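Local atomic coordinates of putative (Helicobacter pylori, PDB entry 4O8S), a protein that probably transfers nucleotidyl groups as a member of the nucleotidyltransferase superfamily, related to AbiEii-type toxins of type IV toxin-antitoxin systems. Residues A[79-87]-A[99-107]. Sequence-based numbering, arbitrary orientation.
Sequences TDSVGRYMV and TLKLEISYR
G83, Y85 and V87 each pair through both N and O with I104, L102 and L100, so six bonds satisfy the backbone N and O of all six residues. The shortest, I104 N to G83 O, spans 2.7 Å. Past G83, toward the start of segment 79-87, Y106 N adds a bond of 3.1 Å to S81 O, reaching that oxygen from above its carbonyl plane. S81 O also accepts from a water that donates to S105 OG, whose stronger partner is D108. The segments' strands run at 173°, forming the antiparallel hairpin 82-91/98-106 of the mixed sheet in this nucleotidyltransferase-superfamily chain; strand 46-50 continues the sheet beyond 98-106, and 68-75 beyond 82-91. In the non-hydrogen-bonded pair R84-E103 the side chains run alongside each other. R84 NE lies 3.1 Å from E103 OE2 in a salt bridge, while NH2 donates to OE1 from above the carboxylate, the two planes being 76° apart. A bend at chi3 (-56°) turns the guanidinium edge to the acid. On the same face the methyl CE of M86, a selenomethionine, packs tightly on K101 CD at 3.5 Å. The opposite face carries Y85 and I104; the Y85 hydroxyl is linked to that of Y106 by one water, 2.6 Å from Y85 OH and equally far from Y106 OH. I104 CG2 sits over one face of the Y106 ring, and K53 makes a cation-pi contact with that ring.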
ATOM      1  N   THR A  79       0.678 -20.796  -7.446  1.00 30.21           N
ATOM      2  CA  THR A  79       1.226 -21.866  -6.611  1.00 32.63           C
ATOM      3  C   THR A  79       0.549 -21.875  -5.255  1.00 36.89           C
ATOM      4  O   THR A  79      -0.405 -21.122  -5.023  1.00 35.61           O
ATOM      5  CB  THR A  79       2.717 -21.661  -6.344  1.00 32.73           C
ATOM      6  OG1 THR A  79       2.889 -20.454  -5.596  1.00 29.84           O
ATOM      7  CG2 THR A  79       3.506 -21.574  -7.645  1.00 31.69           C
ATOM      8  N   ASP A  80       1.059 -22.706  -4.354  1.00 40.54           N
ATOM      9  CA  ASP A  80       0.496 -22.820  -3.014  1.00 44.21           C
ATOM     10  C   ASP A  80       0.644 -21.530  -2.229  1.00 40.26           C
ATOM     11  O   ASP A  80      -0.139 -21.255  -1.319  1.00 41.71           O
ATOM     12  CB  ASP A  80       1.211 -23.925  -2.224  1.00 46.12           C
ATOM     13  CG  ASP A  80       0.640 -25.298  -2.499  1.00 54.34           C
ATOM     14  OD1 ASP A  80      -0.494 -25.367  -3.027  1.00 56.10           O
ATOM     15  OD2 ASP A  80       1.321 -26.306  -2.180  1.00 58.89           O
ATOM     16  N   SER A  81       1.668 -20.757  -2.563  1.00 35.51           N
ATOM     17  CA  SER A  81       2.040 -19.620  -1.739  1.00 41.60           C
ATOM     18  C   SER A  81       1.844 -18.271  -2.447  1.00 39.11           C
ATOM     19  O   SER A  81       1.735 -17.236  -1.785  1.00 36.44           O
ATOM     20  CB  SER A  81       3.489 -19.770  -1.281  1.00 40.98           C
ATOM     21  OG  SER A  81       4.372 -19.553  -2.370  1.00 48.57           O
ATOM     22  N   VAL A  82       1.804 -18.276  -3.780  1.00 37.14           N
ATOM     23  CA  VAL A  82       1.697 -17.016  -4.503  1.00 36.20           C
ATOM     24  C   VAL A  82       0.846 -17.084  -5.773  1.00 36.48           C
ATOM     25  O   VAL A  82       0.846 -18.094  -6.498  1.00 35.67           O
ATOM     26  CB  VAL A  82       3.105 -16.424  -4.800  1.00 43.06           C
ATOM     27  CG1 VAL A  82       3.926 -17.392  -5.596  1.00 43.08           C
ATOM     28  CG2 VAL A  82       3.002 -15.104  -5.543  1.00 42.82           C
ATOM     29  N   GLY A  83       0.097 -16.010  -6.014  1.00 28.72           N
ATOM     30  CA  GLY A  83      -0.652 -15.821  -7.245  1.00 25.83           C
ATOM     31  C   GLY A  83      -0.159 -14.546  -7.909  1.00 29.44           C
ATOM     32  O   GLY A  83       0.007 -13.517  -7.242  1.00 29.70           O
ATOM     33  N   ARG A  84       0.116 -14.607  -9.207  1.00 25.18           N
ATOM     34  CA  ARG A  84       0.599 -13.444  -9.930  1.00 26.69           C
ATOM     35  C   ARG A  84       0.005 -13.411 -11.318  1.00 33.33           C
ATOM     36  O   ARG A  84       0.235 -14.319 -12.140  1.00 29.74           O
ATOM     37  CB  ARG A  84       2.127 -13.422  -9.977  1.00 34.81           C
ATOM     38  CG  ARG A  84       2.707 -12.210 -10.686  1.00 37.94           C
ATOM     39  CD  ARG A  84       4.210 -12.079 -10.405  1.00 41.24           C
ATOM     40  NE  ARG A  84       4.505 -12.019  -8.973  1.00 44.03           N
ATOM     41  CZ  ARG A  84       5.313 -12.859  -8.331  1.00 44.14           C
ATOM     42  NH1 ARG A  84       5.915 -13.831  -9.001  1.00 41.28           N
ATOM     43  NH2 ARG A  84       5.526 -12.724  -7.020  1.00 40.45           N
ATOM     44  N   TYR A  85      -0.774 -12.361 -11.580  1.00 27.65           N
ATOM     45  CA  TYR A  85      -1.512 -12.263 -12.821  1.00 27.76           C
ATOM     46  C   TYR A  85      -1.264 -10.923 -13.502  1.00 34.08           C
ATOM     47  O   TYR A  85      -1.072  -9.901 -12.827  1.00 30.98           O
ATOM     48  CB  TYR A  85      -3.011 -12.419 -12.561  1.00 27.63           C
ATOM     49  CG  TYR A  85      -3.412 -13.642 -11.774  1.00 30.84           C
ATOM     50  CD1 TYR A  85      -3.249 -13.686 -10.389  1.00 30.00           C
ATOM     51  CD2 TYR A  85      -3.995 -14.743 -12.403  1.00 33.54           C
ATOM     52  CE1 TYR A  85      -3.623 -14.797  -9.655  1.00 30.72           C
ATOM     53  CE2 TYR A  85      -4.382 -15.868 -11.663  1.00 32.42           C
ATOM     54  CZ  TYR A  85      -4.184 -15.882 -10.294  1.00 33.09           C
ATOM     55  OH  TYR A  85      -4.555 -16.976  -9.537  1.00 35.47           O
HETATM   56  N   MSE A  86      -1.254 -10.937 -14.833  1.00 33.22           N
HETATM   57  CA  MSE A  86      -1.176  -9.717 -15.629  1.00 34.64           C
HETATM   58  C   MSE A  86      -2.504  -9.551 -16.349  1.00 37.69           C
HETATM   59  O   MSE A  86      -2.823 -10.297 -17.282  1.00 37.24           O
HETATM   60  CB  MSE A  86      -0.017  -9.797 -16.614  1.00 38.87           C
HETATM   61  CG  MSE A  86       1.294 -10.151 -15.916  1.00 47.71           C
HETATM   62 SE   MSE A  86       1.753  -8.691 -14.676  1.00 66.61          SE
HETATM   63  CE  MSE A  86       2.778  -9.613 -13.269  1.00 56.05           C
ATOM     64  N   VAL A  87      -3.311  -8.607 -15.873  1.00 34.30           N
ATOM     65  CA  VAL A  87      -4.597  -8.336 -16.494  1.00 35.85           C
ATOM     66  C   VAL A  87      -4.415  -7.317 -17.596  1.00 36.23           C
ATOM     67  O   VAL A  87      -4.070  -6.167 -17.330  1.00 40.98           O
ATOM     68  CB  VAL A  87      -5.616  -7.812 -15.478  1.00 33.36           C
ATOM     69  CG1 VAL A  87      -6.897  -7.419 -16.181  1.00 32.92           C
ATOM     70  CG2 VAL A  87      -5.885  -8.881 -14.419  1.00 33.52           C
ATOM     71  N   THR A  99      -1.710  -2.655 -18.718  1.00 40.67           N
ATOM     72  CA  THR A  99      -1.543  -3.802 -17.842  1.00 40.56           C
ATOM     73  C   THR A  99      -1.887  -3.450 -16.389  1.00 40.18           C
ATOM     74  O   THR A  99      -1.403  -2.441 -15.858  1.00 40.60           O
ATOM     75  CB  THR A  99      -0.096  -4.344 -17.910  1.00 43.32           C
ATOM     76  OG1 THR A  99       0.189  -4.785 -19.250  1.00 51.10           O
ATOM     77  CG2 THR A  99       0.091  -5.518 -16.934  1.00 44.39           C
ATOM     78  N   LEU A 100      -2.727  -4.278 -15.770  1.00 33.90           N
ATOM     79  CA  LEU A 100      -2.936  -4.249 -14.326  1.00 35.45           C
ATOM     80  C   LEU A 100      -2.285  -5.476 -13.703  1.00 31.48           C
ATOM     81  O   LEU A 100      -2.664  -6.614 -14.010  1.00 32.60           O
ATOM     82  CB  LEU A 100      -4.430  -4.231 -13.976  1.00 29.94           C
ATOM     83  CG  LEU A 100      -4.756  -4.412 -12.486  1.00 28.36           C
ATOM     84  CD1 LEU A 100      -4.090  -3.318 -11.681  1.00 33.85           C
ATOM     85  CD2 LEU A 100      -6.258  -4.379 -12.252  1.00 30.90           C
ATOM     86  N   LYS A 101      -1.298  -5.255 -12.839  1.00 30.83           N
ATOM     87  CA  LYS A 101      -0.666  -6.356 -12.124  1.00 29.51           C
ATOM     88  C   LYS A 101      -1.463  -6.705 -10.873  1.00 32.98           C
ATOM     89  O   LYS A 101      -1.803  -5.824 -10.070  1.00 29.39           O
ATOM     90  CB  LYS A 101       0.790  -6.029 -11.755  1.00 36.30           C
ATOM     91  CG  LYS A 101       1.431  -7.131 -10.883  1.00 40.45           C
ATOM     92  CD  LYS A 101       2.966  -7.102 -10.896  1.00 47.93           C
ATOM     93  CE  LYS A 101       3.554  -5.890 -10.185  1.00 54.14           C
ATOM     94  NZ  LYS A 101       5.049  -5.995 -10.085  1.00 57.85           N
ATOM     95  N   LEU A 102      -1.775  -7.988 -10.707  1.00 26.46           N
ATOM     96  CA  LEU A 102      -2.542  -8.440  -9.546  1.00 31.28           C
ATOM     97  C   LEU A 102      -1.774  -9.569  -8.886  1.00 30.76           C
ATOM     98  O   LEU A 102      -1.502 -10.598  -9.509  1.00 30.19           O
ATOM     99  CB  LEU A 102      -3.935  -8.913  -9.973  1.00 26.32           C
ATOM    100  CG  LEU A 102      -5.039  -9.072  -8.929  1.00 31.21           C
ATOM    101  CD1 LEU A 102      -6.379  -9.109  -9.631  1.00 35.09           C
ATOM    102  CD2 LEU A 102      -4.857 -10.346  -8.107  1.00 29.99           C
ATOM    103  N   GLU A 103      -1.413  -9.371  -7.625  1.00 27.64           N
ATOM    104  CA  GLU A 103      -0.670 -10.377  -6.881  1.00 28.22           C
ATOM    105  C   GLU A 103      -1.388 -10.825  -5.623  1.00 33.05           C
ATOM    106  O   GLU A 103      -2.039 -10.022  -4.931  1.00 30.76           O
ATOM    107  CB  GLU A 103       0.704  -9.844  -6.504  1.00 29.65           C
ATOM    108  CG  GLU A 103       1.660  -9.700  -7.675  1.00 42.37           C
ATOM    109  CD  GLU A 103       3.101  -9.877  -7.227  1.00 47.44           C
ATOM    110  OE1 GLU A 103       3.332 -10.663  -6.263  1.00 49.48           O
ATOM    111  OE2 GLU A 103       3.989  -9.227  -7.825  1.00 49.00           O
ATOM    112  N   ILE A 104      -1.253 -12.108  -5.306  1.00 29.55           N
ATOM    113  CA  ILE A 104      -1.840 -12.648  -4.095  1.00 25.39           C
ATOM    114  C   ILE A 104      -0.793 -13.444  -3.332  1.00 33.25           C
ATOM    115  O   ILE A 104      -0.014 -14.211  -3.932  1.00 33.33           O
ATOM    116  CB  ILE A 104      -3.023 -13.583  -4.411  1.00 29.38           C
ATOM    117  CG1 ILE A 104      -3.881 -13.003  -5.539  1.00 30.82           C
ATOM    118  CG2 ILE A 104      -3.856 -13.859  -3.153  1.00 31.19           C
ATOM    119  CD1 ILE A 104      -5.015 -13.925  -5.978  1.00 33.95           C
ATOM    120  N   SER A 105      -0.777 -13.273  -2.011  1.00 29.22           N
ATOM    121  CA  SER A 105       0.002 -14.132  -1.127  1.00 33.97           C
ATOM    122  C   SER A 105      -0.954 -14.983  -0.280  1.00 34.40           C
ATOM    123  O   SER A 105      -1.881 -14.438   0.327  1.00 33.67           O
ATOM    124  CB  SER A 105       0.917 -13.293  -0.227  1.00 35.34           C
ATOM    125  OG  SER A 105       1.423 -14.101   0.836  1.00 43.48           O
ATOM    126  N   TYR A 106      -0.748 -16.308  -0.258  1.00 34.10           N
ATOM    127  CA  TYR A 106      -1.579 -17.230   0.537  1.00 35.84           C
ATOM    128  C   TYR A 106      -0.924 -17.549   1.898  1.00 39.96           C
ATOM    129  O   TYR A 106       0.295 -17.448   2.020  1.00 45.13           O
ATOM    130  CB  TYR A 106      -1.895 -18.502  -0.279  1.00 33.08           C
ATOM    131  CG  TYR A 106      -2.576 -18.190  -1.603  1.00 30.87           C
ATOM    132  CD1 TYR A 106      -3.935 -17.899  -1.649  1.00 31.46           C
ATOM    133  CD2 TYR A 106      -1.861 -18.153  -2.793  1.00 30.52           C
ATOM    134  CE1 TYR A 106      -4.569 -17.578  -2.831  1.00 31.31           C
ATOM    135  CE2 TYR A 106      -2.494 -17.833  -3.999  1.00 30.97           C
ATOM    136  CZ  TYR A 106      -3.849 -17.543  -4.000  1.00 33.17           C
ATOM    137  OH  TYR A 106      -4.510 -17.226  -5.171  1.00 35.93           O
ATOM    138  N   ARG A 107      -1.721 -17.884   2.918  1.00 84.70           N
ATOM    139  CA  ARG A 107      -1.239 -18.084   4.310  1.00 95.57           C
ATOM    140  C   ARG A 107      -0.339 -16.961   4.878  1.00 98.28           C
ATOM    141  O   ARG A 107       0.435 -17.163   5.822  1.00 99.43           O
ATOM    142  CB  ARG A 107      -0.573 -19.459   4.498  1.00105.49           C
ATOM    143  CG  ARG A 107      -0.620 -20.013   5.934  1.00108.17           C
ATOM    144  CD  ARG A 107      -2.007 -20.527   6.306  1.00119.38           C
ATOM    145  NE  ARG A 107      -2.752 -19.608   7.165  1.00122.36           N
ATOM    146  CZ  ARG A 107      -3.995 -19.831   7.587  1.00125.43           C
ATOM    147  NH1 ARG A 107      -4.626 -20.938   7.224  1.00123.76           N
ATOM    148  NH2 ARG A 107      -4.607 -18.950   8.368  1.00121.44           N
TER
HETATM  149  O   HOH W   1       3.710 -15.838  -0.023  1.00 43.13           O
HETATM  150  O   HOH W   2      -3.251 -17.766  -7.382  1.00 40.43           O